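Local coordinates for protein acyl-coenzyme A oxidase acox-1.1 (Caenorhabditis elegans, PDB 5K3H) that catalyses the FAD-dependent, oxygen-consuming desaturation of acyl-CoAs that opens peroxisomal beta-oxidation, working as a dimer, at residues Glu46-Leu51 / Leu98-Asn103; Arg42-Ile47 / Asp622-Ser627; Asn5-Glu10 / Leu614-Glu619. All blocks are in the same frame, centred on the assembly; numbering follows the deposited sequence.

Contact 1: Glu46-Leu51 / Leu98-Asn103; sequences EITAKL and LYHLNN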
loop_
_atom_site.group_PDB
_atom_site.type_symbol
_atom_site.label_atom_id
_atom_site.label_comp_id
_atom_site.label_asym_id
_atom_site.label_seq_id
_atom_site.Cartn_x
_atom_site.Cartn_y
_atom_site.Cartn_z
ATOM N N GLU B 46 10.072 11.163 -30.466
ATOM C CA GLU B 46 9.521 11.044 -31.814
ATOM C C GLU B 46 8.334 10.100 -31.846
ATOM O O GLU B 46 7.331 10.386 -32.509
ATOM C CB GLU B 46 10.596 10.567 -32.793
ATOM C CG GLU B 46 11.728 11.543 -32.991
ATOM C CD GLU B 46 12.799 11.035 -33.949
ATOM O OE1 GLU B 46 12.685 9.893 -34.422
ATOM O OE2 GLU B 46 13.776 11.762 -34.214
ATOM N N ILE B 47 8.443 8.965 -31.150
ATOM C CA ILE B 47 7.334 8.018 -31.042
ATOM C C ILE B 47 6.114 8.685 -30.418
ATOM O O ILE B 47 4.979 8.503 -30.882
ATOM C CB ILE B 47 7.761 6.782 -30.232
ATOM C CG1 ILE B 47 8.769 5.933 -30.997
ATOM C CG2 ILE B 47 6.553 5.979 -29.803
ATOM C CD1 ILE B 47 9.505 4.957 -30.095
ATOM N N THR B 48 6.327 9.434 -29.333
ATOM C CA THR B 48 5.235 10.137 -28.667
ATOM C C THR B 48 4.569 11.126 -29.610
ATOM O O THR B 48 3.338 11.186 -29.689
ATOM C CB THR B 48 5.777 10.829 -27.411
ATOM O OG1 THR B 48 6.195 9.830 -26.487
ATOM C CG2 THR B 48 4.754 11.741 -26.742
ATOM N N ALA B 49 5.375 11.922 -30.326
ATOM C CA ALA B 49 4.832 12.902 -31.259
ATOM C C ALA B 49 4.059 12.220 -32.383
ATOM O O ALA B 49 2.971 12.668 -32.766
ATOM C CB ALA B 49 5.963 13.756 -31.824
ATOM N N LYS B 50 4.572 11.103 -32.887
ATOM C CA LYS B 50 3.846 10.386 -33.923
ATOM C C LYS B 50 2.500 9.892 -33.397
ATOM O O LYS B 50 1.469 10.035 -34.066
ATOM C CB LYS B 50 4.705 9.230 -34.445
ATOM C CG LYS B 50 4.059 8.393 -35.554
ATOM C CD LYS B 50 3.756 9.242 -36.794
ATOM C CE LYS B 50 3.335 8.368 -37.964
ATOM N NZ LYS B 50 3.197 9.169 -39.230
ATOM N N LEU B 51 2.476 9.331 -32.186
ATOM C CA LEU B 51 1.210 8.848 -31.644
ATOM C C LEU B 51 0.190 9.978 -31.466
ATOM O O LEU B 51 -1.026 9.743 -31.535
ATOM C CB LEU B 51 1.460 8.137 -30.318
ATOM C CG LEU B 51 2.180 6.795 -30.387
ATOM C CD1 LEU B 51 2.729 6.427 -29.008
ATOM C CD2 LEU B 51 1.270 5.706 -30.924
ATOM N N LEU B 98 9.466 -0.671 -28.554
ATOM C CA LEU B 98 8.195 -1.357 -28.329
ATOM C C LEU B 98 7.753 -1.226 -26.872
ATOM O O LEU B 98 6.569 -1.035 -26.586
ATOM C CB LEU B 98 8.328 -2.832 -28.733
ATOM C CG LEU B 98 7.141 -3.786 -28.634
ATOM C CD1 LEU B 98 6.028 -3.382 -29.594
ATOM C CD2 LEU B 98 7.573 -5.211 -28.929
ATOM N N TYR B 99 8.700 -1.285 -25.938
ATOM C CA TYR B 99 8.371 -1.083 -24.535
ATOM C C TYR B 99 7.742 0.294 -24.330
ATOM O O TYR B 99 6.694 0.425 -23.686
ATOM C CB TYR B 99 9.642 -1.252 -23.704
ATOM C CG TYR B 99 9.430 -1.201 -22.216
ATOM C CD1 TYR B 99 8.685 -2.182 -21.577
ATOM C CD2 TYR B 99 9.967 -0.173 -21.448
ATOM C CE1 TYR B 99 8.486 -2.157 -20.226
ATOM C CE2 TYR B 99 9.773 -0.139 -20.085
ATOM C CZ TYR B 99 9.026 -1.134 -19.478
ATOM O OH TYR B 99 8.799 -1.118 -18.112
ATOM N N HIS B 100 8.354 1.334 -24.906
ATOM C CA HIS B 100 7.780 2.678 -24.847
ATOM C C HIS B 100 6.428 2.752 -25.559
ATOM O O HIS B 100 5.446 3.262 -25.002
ATOM C CB HIS B 100 8.770 3.683 -25.439
ATOM C CG HIS B 100 8.249 5.084 -25.514
ATOM N ND1 HIS B 100 7.866 5.797 -24.397
ATOM C CD2 HIS B 100 8.126 5.932 -26.565
ATOM C CE1 HIS B 100 7.484 7.010 -24.766
ATOM N NE2 HIS B 100 7.624 7.114 -26.078
ATOM N N LEU B 101 6.355 2.230 -26.786
ATOM C CA LEU B 101 5.101 2.238 -27.530
ATOM C C LEU B 101 3.967 1.612 -26.721
ATOM O O LEU B 101 2.872 2.181 -26.622
ATOM C CB LEU B 101 5.298 1.492 -28.857
ATOM C CG LEU B 101 4.111 1.208 -29.782
ATOM C CD1 LEU B 101 3.546 2.477 -30.411
ATOM C CD2 LEU B 101 4.529 0.194 -30.847
ATOM N N ASN B 102 4.222 0.459 -26.094
ATOM C CA ASN B 102 3.174 -0.182 -25.313
ATOM C C ASN B 102 2.784 0.658 -24.096
ATOM O O ASN B 102 1.598 0.728 -23.746
ATOM C CB ASN B 102 3.599 -1.599 -24.914
ATOM C CG ASN B 102 3.437 -2.632 -26.077
ATOM O OD1 ASN B 102 2.774 -2.369 -27.104
ATOM N ND2 ASN B 102 4.058 -3.796 -25.912
ATOM N N ASN B 103 3.757 1.307 -23.436
ATOM C CA ASN B 103 3.440 2.147 -22.271
ATOM C C ASN B 103 2.508 3.295 -22.643
ATOM O O ASN B 103 1.576 3.604 -21.894
ATOM C CB ASN B 103 4.711 2.734 -21.652
ATOM C CG ASN B 103 5.590 1.706 -21.001
ATOM O OD1 ASN B 103 5.125 0.676 -20.515
ATOM N ND2 ASN B 103 6.892 1.980 -20.989
#
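Ile47 and His100 make the apolar half of this contact, the two side chains lying alongside and pointing opposite ways. Ile47 touches with its branch point and branch methyl: CG2 lies 3.6 Å from His100 CD2, approaching the ring obliquely, while CB sits at the ring edge, 3.8 Å from the same carbon. Further along, Leu51 and Leu101 cross at about a right angle, and only one methyl of each takes part, Leu51 CD2 meeting Leu101 CD1 at 4.0 Å. Both pairs are buried between helix 38-52 and helix 97-105, two helices of the all-helical N-terminal region of the acyl-CoA oxidase family; the segments run in broadly the same direction, 38° apart, with axes 10.4 Å from each other. Ile90 covers Ile47 and Leu101, and Leu82 of helix 68-85 packs on Leu101.

The polar half lies at the imidazole edge. With CG anti to the backbone N (chi1 176°), His100 extends across to the neighbouring helix and brings NE2 to 3.1 Å from Thr48 OG1, which sits near the ring plane. That hydroxyl is hydrogen-bonded to Glu104 OE2 and to Arg44 O, the carbonyl one turn earlier in its own helix.

Contact 2: Arg42-Ile47 / Asp622-Ser627; sequences RRRREI and DRELRS
Arg44 and Glu624 reach each other through two differently shaped side chains. Glu624 has CG anti to the backbone N (chi1 179°) and runs straight out to its carboxylate, whereas Arg44 is bent at chi3 (72°), which turns its guanidinium toward the short helix 622-625. The contact thereby joins helix 38-52 of the N-terminal helical region to the C-terminal acyl-CoA oxidase region, from segments 575 residues apart in the chain.

The ion pair itself is long: Arg44 NH2 stands 3.6 Å from Glu624 OE1, with no hydrogen bond between them. The side chains cross at about a right angle, and the guanidinium and carboxylate planes are 47° apart, so the two groups do not line up as a flat two-pronged pair. Each has a closer partner elsewhere. Arg44 NH1 probably donates to Glu619 O, and Glu624 OE2 is hydrogen-bonded to the hydroxyl of Tyr308 on helix 300-319; His100 also packs against Glu624. The opposite charges, both buried, probably still stabilise each other electrostatically.

Neighbouring arginines are tied down separately. On helix 38-52, Arg43 NH1 forms a salt bridge with Glu46 OE1 at 2.6 Å, and Arg43 NE pairs with Glu97. Helix 622-625 ends at Leu625, and Arg626, the next residue, has positive phi. Its NE forms a salt bridge with Asp59 and its NH2 is hydrogen-bonded to Glu104 O. The guanidinium lies against the backbone of the helix end, with Arg623 O 3.0 Å above the centre of its plane and a weak hydrogen bond of 3.2 Å from Arg626 NH1 to Glu624 O.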
loop_
_atom_site.group_PDB
_atom_site.type_symbol
_atom_site.label_atom_id
_atom_site.label_comp_id
_atom_site.label_asym_id
_atom_site.label_seq_id
_atom_site.Cartn_x
_atom_site.Cartn_y
_atom_site.Cartn_z
ATOM N N ARG B 42 15.720 10.455 -27.776
ATOM C CA ARG B 42 15.018 11.179 -28.834
ATOM C C ARG B 42 13.967 10.309 -29.511
ATOM O O ARG B 42 12.891 10.793 -29.883
ATOM C CB ARG B 42 16.008 11.718 -29.868
ATOM C CG ARG B 42 15.325 12.648 -30.849
ATOM C CD ARG B 42 16.107 12.876 -32.106
ATOM N NE ARG B 42 17.519 13.080 -31.834
ATOM C CZ ARG B 42 18.491 12.801 -32.696
ATOM N NH1 ARG B 42 18.197 12.298 -33.891
ATOM N NH2 ARG B 42 19.755 13.030 -32.368
ATOM N N ARG B 43 14.261 9.026 -29.707
ATOM C CA ARG B 43 13.280 8.178 -30.367
ATOM C C ARG B 43 11.991 8.101 -29.553
ATOM O O ARG B 43 10.896 8.006 -30.120
ATOM C CB ARG B 43 13.864 6.787 -30.637
ATOM C CG ARG B 43 14.839 6.735 -31.835
ATOM C CD ARG B 43 14.084 6.990 -33.131
ATOM N NE ARG B 43 13.005 6.028 -33.352
ATOM C CZ ARG B 43 11.789 6.365 -33.784
ATOM N NH1 ARG B 43 11.511 7.634 -34.022
ATOM N NH2 ARG B 43 10.849 5.440 -33.973
ATOM N N ARG B 44 12.101 8.121 -28.221
ATOM C CA ARG B 44 10.905 8.189 -27.377
ATOM C C ARG B 44 10.075 9.428 -27.689
ATOM O O ARG B 44 8.842 9.361 -27.790
ATOM C CB ARG B 44 11.289 8.167 -25.891
ATOM C CG ARG B 44 11.862 6.834 -25.387
ATOM C CD ARG B 44 12.125 6.866 -23.894
ATOM N NE ARG B 44 10.911 6.853 -23.086
ATOM C CZ ARG B 44 10.292 7.949 -22.639
ATOM N NH1 ARG B 44 10.764 9.151 -22.936
ATOM N NH2 ARG B 44 9.203 7.857 -21.895
ATOM N N ARG B 45 10.735 10.582 -27.813
ATOM C CA ARG B 45 10.005 11.812 -28.101
ATOM C C ARG B 45 9.377 11.768 -29.484
ATOM O O ARG B 45 8.260 12.268 -29.668
ATOM C CB ARG B 45 10.929 13.022 -27.956
ATOM C CG ARG B 45 11.489 13.113 -26.539
ATOM C CD ARG B 45 12.095 14.452 -26.208
ATOM N NE ARG B 45 13.288 14.746 -27.001
ATOM C CZ ARG B 45 14.505 14.306 -26.707
ATOM N NH1 ARG B 45 14.699 13.528 -25.646
ATOM N NH2 ARG B 45 15.522 14.631 -27.482
ATOM N N GLU B 46 10.072 11.163 -30.466
ATOM C CA GLU B 46 9.521 11.044 -31.814
ATOM C C GLU B 46 8.334 10.100 -31.846
ATOM O O GLU B 46 7.331 10.386 -32.509
ATOM C CB GLU B 46 10.596 10.567 -32.793
ATOM C CG GLU B 46 11.728 11.543 -32.991
ATOM C CD GLU B 46 12.799 11.035 -33.949
ATOM O OE1 GLU B 46 12.685 9.893 -34.422
ATOM O OE2 GLU B 46 13.776 11.762 -34.214
ATOM N N ILE B 47 8.443 8.965 -31.150
ATOM C CA ILE B 47 7.334 8.018 -31.042
ATOM C C ILE B 47 6.114 8.685 -30.418
ATOM O O ILE B 47 4.979 8.503 -30.882
ATOM C CB ILE B 47 7.761 6.782 -30.232
ATOM C CG1 ILE B 47 8.769 5.933 -30.997
ATOM C CG2 ILE B 47 6.553 5.979 -29.803
ATOM C CD1 ILE B 47 9.505 4.957 -30.095
ATOM N N ASP B 622 1.421 13.043 -21.063
ATOM C CA ASP B 622 0.157 12.839 -20.357
ATOM C C ASP B 622 -0.537 11.581 -20.835
ATOM O O ASP B 622 -1.136 10.848 -20.032
ATOM C CB ASP B 622 -0.764 14.048 -20.549
ATOM C CG ASP B 622 -0.424 15.175 -19.634
ATOM O OD1 ASP B 622 0.339 14.894 -18.684
ATOM O OD2 ASP B 622 -0.887 16.325 -19.860
ATOM N N ARG B 623 -0.466 11.299 -22.141
ATOM C CA ARG B 623 -1.090 10.079 -22.636
ATOM C C ARG B 623 -0.476 8.845 -21.981
ATOM O O ARG B 623 -1.168 7.844 -21.773
ATOM C CB ARG B 623 -0.979 10.004 -24.165
ATOM C CG ARG B 623 -1.957 10.957 -24.940
ATOM C CD ARG B 623 -2.063 10.615 -26.435
ATOM N NE ARG B 623 -0.767 10.107 -26.892
ATOM C CZ ARG B 623 0.255 10.875 -27.279
ATOM N NH1 ARG B 623 0.135 12.202 -27.288
ATOM N NH2 ARG B 623 1.396 10.313 -27.660
ATOM N N GLU B 624 0.808 8.893 -21.627
ATOM C CA GLU B 624 1.406 7.759 -20.923
ATOM C C GLU B 624 1.106 7.793 -19.430
ATOM O O GLU B 624 0.764 6.760 -18.836
ATOM C CB GLU B 624 2.918 7.725 -21.149
ATOM C CG GLU B 624 3.619 6.594 -20.433
ATOM C CD GLU B 624 5.126 6.574 -20.668
ATOM O OE1 GLU B 624 5.637 7.388 -21.452
ATOM O OE2 GLU B 624 5.809 5.743 -20.051
ATOM N N LEU B 625 1.270 8.967 -18.806
ATOM C CA LEU B 625 1.234 9.075 -17.348
ATOM C C LEU B 625 -0.160 8.816 -16.794
ATOM O O LEU B 625 -0.300 8.235 -15.712
ATOM C CB LEU B 625 1.734 10.458 -16.915
ATOM C CG LEU B 625 2.049 10.617 -15.433
ATOM C CD1 LEU B 625 3.116 9.612 -15.101
ATOM C CD2 LEU B 625 2.546 12.014 -15.104
ATOM N N ARG B 626 -1.190 9.318 -17.473
ATOM C CA ARG B 626 -2.585 9.013 -17.179
ATOM C C ARG B 626 -3.044 9.553 -15.827
ATOM O O ARG B 626 -3.913 8.967 -15.175
ATOM C CB ARG B 626 -2.832 7.512 -17.270
ATOM C CG ARG B 626 -2.988 7.068 -18.706
ATOM C CD ARG B 626 -2.954 5.562 -18.891
ATOM N NE ARG B 626 -3.159 5.220 -20.297
ATOM C CZ ARG B 626 -2.194 4.948 -21.174
ATOM N NH1 ARG B 626 -0.924 4.954 -20.793
ATOM N NH2 ARG B 626 -2.511 4.661 -22.436
ATOM N N SER B 627 -2.521 10.702 -15.408
ATOM C CA SER B 627 -2.841 11.268 -14.106
ATOM C C SER B 627 -3.290 12.699 -14.288
ATOM O O SER B 627 -2.615 13.473 -14.972
ATOM C CB SER B 627 -1.637 11.229 -13.161
ATOM O OG SER B 627 -1.864 12.004 -11.988
#

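Contact 3: Asn5-Glu10 / Leu614-Glu619; sequences NKTIQE and LLDSWE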
loop_
_atom_site.group_PDB
_atom_site.type_symbol
_atom_site.label_atom_id
_atom_site.label_comp_id
_atom_site.label_asym_id
_atom_site.label_seq_id
_atom_site.Cartn_x
_atom_site.Cartn_y
_atom_site.Cartn_z
ATOM N N ASN B 5 15.150 23.425 -18.947
ATOM C CA ASN B 5 14.073 22.441 -18.826
ATOM C C ASN B 5 13.235 22.467 -20.106
ATOM O O ASN B 5 12.665 23.504 -20.470
ATOM C CB ASN B 5 13.229 22.699 -17.568
ATOM C CG ASN B 5 12.084 21.691 -17.399
ATOM O OD1 ASN B 5 11.212 21.574 -18.268
ATOM N ND2 ASN B 5 12.087 20.953 -16.280
ATOM N N LYS B 6 13.223 21.349 -20.826
ATOM C CA LYS B 6 12.594 21.272 -22.141
ATOM C C LYS B 6 11.112 20.954 -22.074
ATOM O O LYS B 6 10.490 20.780 -23.130
ATOM C CB LYS B 6 13.297 20.218 -23.014
ATOM C CG LYS B 6 14.747 20.540 -23.274
ATOM C CD LYS B 6 14.845 21.880 -23.952
ATOM C CE LYS B 6 16.242 22.155 -24.420
ATOM N NZ LYS B 6 17.147 22.459 -23.281
ATOM N N THR B 7 10.544 20.814 -20.870
ATOM C CA THR B 7 9.125 20.510 -20.735
ATOM C C THR B 7 8.250 21.761 -20.580
ATOM O O THR B 7 7.039 21.689 -20.837
ATOM C CB THR B 7 8.950 19.542 -19.563
ATOM O OG1 THR B 7 9.761 18.389 -19.808
ATOM C CG2 THR B 7 7.517 19.105 -19.400
ATOM N N ILE B 8 8.845 22.919 -20.256
ATOM C CA ILE B 8 8.082 24.154 -20.119
ATOM C C ILE B 8 7.376 24.468 -21.434
ATOM O O ILE B 8 7.966 24.350 -22.515
ATOM C CB ILE B 8 9.023 25.309 -19.725
ATOM C CG1 ILE B 8 9.719 25.035 -18.385
ATOM C CG2 ILE B 8 8.283 26.671 -19.687
ATOM C CD1 ILE B 8 10.902 25.964 -18.139
ATOM N N GLN B 9 6.111 24.881 -21.355
ATOM C CA GLN B 9 5.403 25.419 -22.509
ATOM C C GLN B 9 4.718 26.724 -22.116
ATOM O O GLN B 9 4.408 26.937 -20.941
ATOM C CB GLN B 9 4.359 24.430 -23.056
ATOM C CG GLN B 9 4.942 23.210 -23.744
ATOM C CD GLN B 9 3.870 22.305 -24.313
ATOM O OE1 GLN B 9 2.814 22.769 -24.752
ATOM N NE2 GLN B 9 4.122 20.998 -24.284
ATOM N N GLU B 10 4.511 27.622 -23.088
ATOM C CA GLU B 10 3.724 28.819 -22.800
ATOM C C GLU B 10 2.346 28.448 -22.269
ATOM O O GLU B 10 1.679 27.560 -22.800
ATOM C CB GLU B 10 3.576 29.689 -24.035
ATOM C CG GLU B 10 4.639 30.753 -24.159
ATOM C CD GLU B 10 4.300 32.038 -23.419
ATOM O OE1 GLU B 10 3.100 32.365 -23.238
ATOM O OE2 GLU B 10 5.253 32.755 -23.046
ATOM N N LEU B 614 14.404 16.896 -12.585
ATOM C CA LEU B 614 14.876 15.513 -12.505
ATOM C C LEU B 614 13.793 14.515 -12.874
ATOM O O LEU B 614 14.092 13.456 -13.441
ATOM C CB LEU B 614 15.387 15.197 -11.092
ATOM C CG LEU B 614 16.736 15.804 -10.705
ATOM C CD1 LEU B 614 16.902 15.752 -9.220
ATOM C CD2 LEU B 614 17.896 15.076 -11.431
ATOM N N LEU B 615 12.535 14.833 -12.581
ATOM C CA LEU B 615 11.445 13.949 -12.947
ATOM C C LEU B 615 10.948 14.212 -14.363
ATOM O O LEU B 615 10.581 13.262 -15.057
ATOM C CB LEU B 615 10.307 14.098 -11.943
ATOM C CG LEU B 615 10.691 13.634 -10.534
ATOM C CD1 LEU B 615 9.719 14.231 -9.530
ATOM C CD2 LEU B 615 10.731 12.096 -10.439
ATOM N N ASP B 616 10.938 15.478 -14.809
ATOM C CA ASP B 616 10.642 15.768 -16.210
ATOM C C ASP B 616 11.594 15.050 -17.157
ATOM O O ASP B 616 11.228 14.774 -18.297
ATOM C CB ASP B 616 10.741 17.259 -16.522
ATOM C CG ASP B 616 9.582 18.054 -16.004
ATOM O OD1 ASP B 616 8.471 17.494 -15.819
ATOM O OD2 ASP B 616 9.777 19.290 -15.845
ATOM N N SER B 617 12.834 14.811 -16.730
ATOM C CA SER B 617 13.819 14.197 -17.612
ATOM C C SER B 617 13.439 12.786 -18.023
ATOM O O SER B 617 14.023 12.258 -18.974
ATOM C CB SER B 617 15.199 14.212 -16.962
ATOM O OG SER B 617 15.658 15.551 -16.781
ATOM N N TRP B 618 12.519 12.132 -17.307
ATOM C CA TRP B 618 12.040 10.833 -17.765
ATOM C C TRP B 618 11.092 10.952 -18.956
ATOM O O TRP B 618 10.787 9.935 -19.591
ATOM C CB TRP B 618 11.364 10.112 -16.614
ATOM C CG TRP B 618 12.331 9.737 -15.592
ATOM C CD1 TRP B 618 12.983 10.575 -14.744
ATOM C CD2 TRP B 618 12.773 8.422 -15.282
ATOM N NE1 TRP B 618 13.820 9.863 -13.923
ATOM C CE2 TRP B 618 13.704 8.532 -14.235
ATOM C CE3 TRP B 618 12.466 7.158 -15.779
ATOM C CZ2 TRP B 618 14.328 7.424 -13.671
ATOM C CZ3 TRP B 618 13.095 6.050 -15.215
ATOM C CH2 TRP B 618 14.012 6.198 -14.171
ATOM N N GLU B 619 10.591 12.161 -19.211
ATOM C CA GLU B 619 9.827 12.529 -20.393
ATOM C C GLU B 619 8.655 11.576 -20.636
ATOM O O GLU B 619 8.595 10.852 -21.630
ATOM C CB GLU B 619 10.774 12.638 -21.587
ATOM C CG GLU B 619 11.738 13.789 -21.380
ATOM C CD GLU B 619 12.571 14.058 -22.575
ATOM O OE1 GLU B 619 12.925 13.086 -23.285
ATOM O OE2 GLU B 619 12.858 15.240 -22.821
HETATM O O HOH W 1 8.917 15.817 -19.540
#
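Asn5 and Asp616 form the tight side of this contact, between the N-terminal arm and the end of helix 590-616. Asn5 closes an Asx turn in the arm, its OD1 accepting from Thr7 N at 2.8 Å, while on the other side Asp616 begins a type I beta turn that runs to Glu619. Asn5 CG lies anti to the backbone N (chi1 180°), which carries the amide across to the aspartate. The Asx turn engages the amide oxygen and helps fix how the amide is rotated, and ND2 donates to Asp616 OD2 at 2.9 Å in a nearly straight bond (169°); it also bonds Ser613 OG. The acceptor lies close to the amide plane and is approached on its anti lone pair, with amide and carboxylate planes 81° apart. The carboxylate is also gripped from beyond the two segments, OD1 by Arg315 and OD2 by Arg20, so that three donors converge on a buried group. An alanine in place of Asn5 is likely to leave Asp616 OD2 without one of its donors and the turn at Thr7 N without its acceptor.

The other side is looser. Thr7, partly exposed, touches the aspartate directly only by van der Waals contact, its OG1 lying 3.6 Å from Asp616 CB and its methyl CG2 4.0 Å from Asp616 OD1. Beyond it the arm leads away through Gln9 and Glu10, both exposed. Here one water bridges the threonine hydroxyl and the end of the helix backbone: it is hydrogen-bonded to Thr7 OG1 at 2.7 Å and donates to Asp616 O at 2.8 Å.

How the contacts relate
Contacts 1 and 2 are neighbours, their centres about 6 Å apart; both use helix 38-52 and share Glu46 and Ile47. Helix 622-625 also reaches contact 1, where Arg623 NH2 lies 2.9 Å from Thr48 O. Contact 3 has its centre about 12 Å from that of contact 2 and about 17 Å from that of contact 1. It joins contact 2 through the Arg45-Glu619 salt bridge, just where the chain passes from helix 590-616 to helix 622-625. In sequence, contact 1 is local to the N-terminal region, whereas contacts 2 and 3 each span more than 570 residues. Together they fasten the N-terminal arm and helices to the C-terminal helical region, away from the annotated cofactor and nucleotide sites.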